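Local coordinates for 35 kDa hemin binding protein (Porphyromonas gingivalis, PDB 5Y1A) that probably binds hemin and joins a thioredoxin domain to an immunoglobulin-like beta-sandwich in a cargo protein of the type IX secretion system, at residues A[143-149]-A[264-269]. Sequence-based numbering, arbitrary orientation.
Sequences APAEVNL and INAGQE
Val147 and Gly267 lie on strands that run nearly parallel, 14° apart, with axes 5.5 Å from each other, yet a side-chain amide and two waters stand where the backbone ladder of a sheet would be expected. Gly267 CA makes a CA-H...O contact with Val147 O at 3.6 Å. Asn265 supplies the direct link: its ND2 donates to Ala145 O at 2.8 Å, almost straight at 168°, with the acceptor in the plane of the amide. Water 1 continues the seam, accepting from Val147 N and donating to Ala266 O; water 2 joins Leu149 N to Glu269 OE2. Glu269 reaches it with a bent side chain, its CG lying 3.7 Å from Leu149 CB. Between these links methyl groups pack on the backbone of Gly267. CG1 of Val147, set between its own N and carbonyl carbon (chi1 56°), comes within 3.5 Å of Gly267 N, and Leu149 CD1 touches the glycine carbonyl group, 3.5 Å from Gly267 C. At the other end Ile264 CG2 meets Ala145 CB at 3.6 Å and the ring of Pro144 at CG. Asn265 also binds Lys35 O through ND2 and Asn37 N through OD1, tying in strand 34-44 of the thioredoxin-like sheet. The contact thus joins the two sheets of the beta-sandwich: 145-153 pairs with 161-169, and 263-270, outermost in its own sheet, with 245-252, where Ile264 and Asn265 form a classic beta bulge opposite Val251.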
loop_
_atom_site.group_PDB
_atom_site.type_symbol
_atom_site.label_atom_id
_atom_site.label_comp_id
_atom_site.label_asym_id
_atom_site.label_seq_id
_atom_site.Cartn_x
_atom_site.Cartn_y
_atom_site.Cartn_z
ATOM N N ALA A 143 8.071 -18.086 12.042
ATOM C CA ALA A 143 6.631 -17.852 12.001
ATOM C C ALA A 143 5.973 -19.041 11.318
ATOM O O ALA A 143 6.604 -19.700 10.467
ATOM C CB ALA A 143 6.351 -16.560 11.238
ATOM N N PRO A 144 4.720 -19.360 11.695
ATOM C CA PRO A 144 3.986 -20.479 11.104
ATOM C C PRO A 144 3.214 -20.143 9.814
ATOM O O PRO A 144 2.365 -20.910 9.406
ATOM C CB PRO A 144 3.016 -20.853 12.221
ATOM C CG PRO A 144 2.684 -19.554 12.834
ATOM C CD PRO A 144 3.967 -18.759 12.825
ATOM N N ALA A 145 3.512 -18.998 9.199
ATOM C CA ALA A 145 2.955 -18.654 7.884
ATOM C C ALA A 145 3.960 -17.832 7.116
ATOM O O ALA A 145 4.908 -17.279 7.702
ATOM C CB ALA A 145 1.619 -17.896 8.029
ATOM N N GLU A 146 3.764 -17.762 5.799
ATOM C CA GLU A 146 4.594 -16.930 4.944
ATOM C C GLU A 146 3.684 -16.382 3.858
ATOM O O GLU A 146 2.709 -17.044 3.453
ATOM C CB GLU A 146 5.736 -17.766 4.349
ATOM C CG GLU A 146 6.508 -17.163 3.202
ATOM C CD GLU A 146 7.444 -18.185 2.588
ATOM O OE1 GLU A 146 7.060 -18.828 1.576
ATOM O OE2 GLU A 146 8.550 -18.351 3.148
ATOM N N VAL A 147 3.995 -15.173 3.404
ATOM C CA VAL A 147 3.274 -14.600 2.272
ATOM C C VAL A 147 4.242 -13.873 1.361
ATOM O O VAL A 147 5.064 -13.052 1.817
ATOM C CB VAL A 147 2.052 -13.727 2.691
ATOM C CG1 VAL A 147 2.459 -12.616 3.638
ATOM C CG2 VAL A 147 1.324 -13.182 1.449
ATOM N N ASN A 148 4.139 -14.227 0.086
ATOM C CA ASN A 148 4.996 -13.723 -0.982
ATOM C C ASN A 148 4.131 -12.900 -1.923
ATOM O O ASN A 148 2.965 -13.231 -2.147
ATOM C CB ASN A 148 5.622 -14.900 -1.735
ATOM C CG ASN A 148 6.476 -15.780 -0.827
ATOM O OD1 ASN A 148 7.460 -15.317 -0.240
ATOM N ND2 ASN A 148 6.073 -17.032 -0.679
ATOM N N LEU A 149 4.726 -11.857 -2.498
ATOM C CA LEU A 149 3.990 -10.918 -3.338
ATOM C C LEU A 149 4.602 -10.838 -4.723
ATOM O O LEU A 149 5.841 -10.725 -4.875
ATOM C CB LEU A 149 4.045 -9.523 -2.706
ATOM C CG LEU A 149 3.169 -9.175 -1.510
ATOM C CD1 LEU A 149 3.529 -10.000 -0.250
ATOM C CD2 LEU A 149 3.330 -7.696 -1.247
ATOM N N ILE A 264 0.577 -12.739 11.879
ATOM C CA ILE A 264 1.355 -13.951 11.916
ATOM C C ILE A 264 2.635 -13.769 11.065
ATOM O O ILE A 264 3.752 -14.088 11.528
ATOM C CB ILE A 264 0.508 -15.130 11.427
ATOM C CG1 ILE A 264 -0.676 -15.360 12.379
ATOM C CG2 ILE A 264 1.362 -16.422 11.339
ATOM C CD1 ILE A 264 -1.867 -16.120 11.715
ATOM N N ASN A 265 2.470 -13.323 9.819
ATOM C CA ASN A 265 3.630 -12.935 9.018
ATOM C C ASN A 265 3.223 -11.977 7.913
ATOM O O ASN A 265 2.032 -11.736 7.692
ATOM C CB ASN A 265 4.332 -14.158 8.427
ATOM C CG ASN A 265 5.845 -13.978 8.330
ATOM O OD1 ASN A 265 6.391 -12.868 8.487
ATOM N ND2 ASN A 265 6.533 -15.073 8.067
ATOM N N ALA A 266 4.216 -11.412 7.233
ATOM C CA ALA A 266 3.952 -10.348 6.256
ATOM C C ALA A 266 4.960 -10.444 5.117
ATOM O O ALA A 266 6.036 -11.028 5.279
ATOM C CB ALA A 266 4.117 -9.023 6.923
ATOM N N GLY A 267 4.614 -9.825 3.995
ATOM C CA GLY A 267 5.529 -9.667 2.865
ATOM C C GLY A 267 5.293 -8.276 2.276
ATOM O O GLY A 267 4.214 -7.698 2.426
ATOM N N GLN A 268 6.303 -7.729 1.607
ATOM C CA GLN A 268 6.182 -6.373 1.059
ATOM C C GLN A 268 7.085 -6.211 -0.146
ATOM O O GLN A 268 8.230 -6.687 -0.150
ATOM C CB GLN A 268 6.551 -5.323 2.112
ATOM C CG GLN A 268 6.386 -3.887 1.646
ATOM C CD GLN A 268 6.821 -2.923 2.699
ATOM O OE1 GLN A 268 6.145 -2.747 3.715
ATOM N NE2 GLN A 268 7.971 -2.306 2.482
ATOM N N GLU A 269 6.553 -5.541 -1.174
ATOM C CA GLU A 269 7.321 -5.292 -2.391
ATOM C C GLU A 269 7.048 -3.875 -2.894
ATOM O O GLU A 269 5.983 -3.295 -2.606
ATOM C CB GLU A 269 6.935 -6.314 -3.492
ATOM C CG GLU A 269 7.267 -7.806 -3.196
ATOM C CD GLU A 269 8.777 -8.131 -2.990
ATOM O OE1 GLU A 269 9.665 -7.319 -3.342
ATOM O OE2 GLU A 269 9.068 -9.215 -2.448
HETATM O O HOH W 1 6.127 -13.908 4.957
HETATM O O HOH W 2 7.351 -11.145 -1.595
#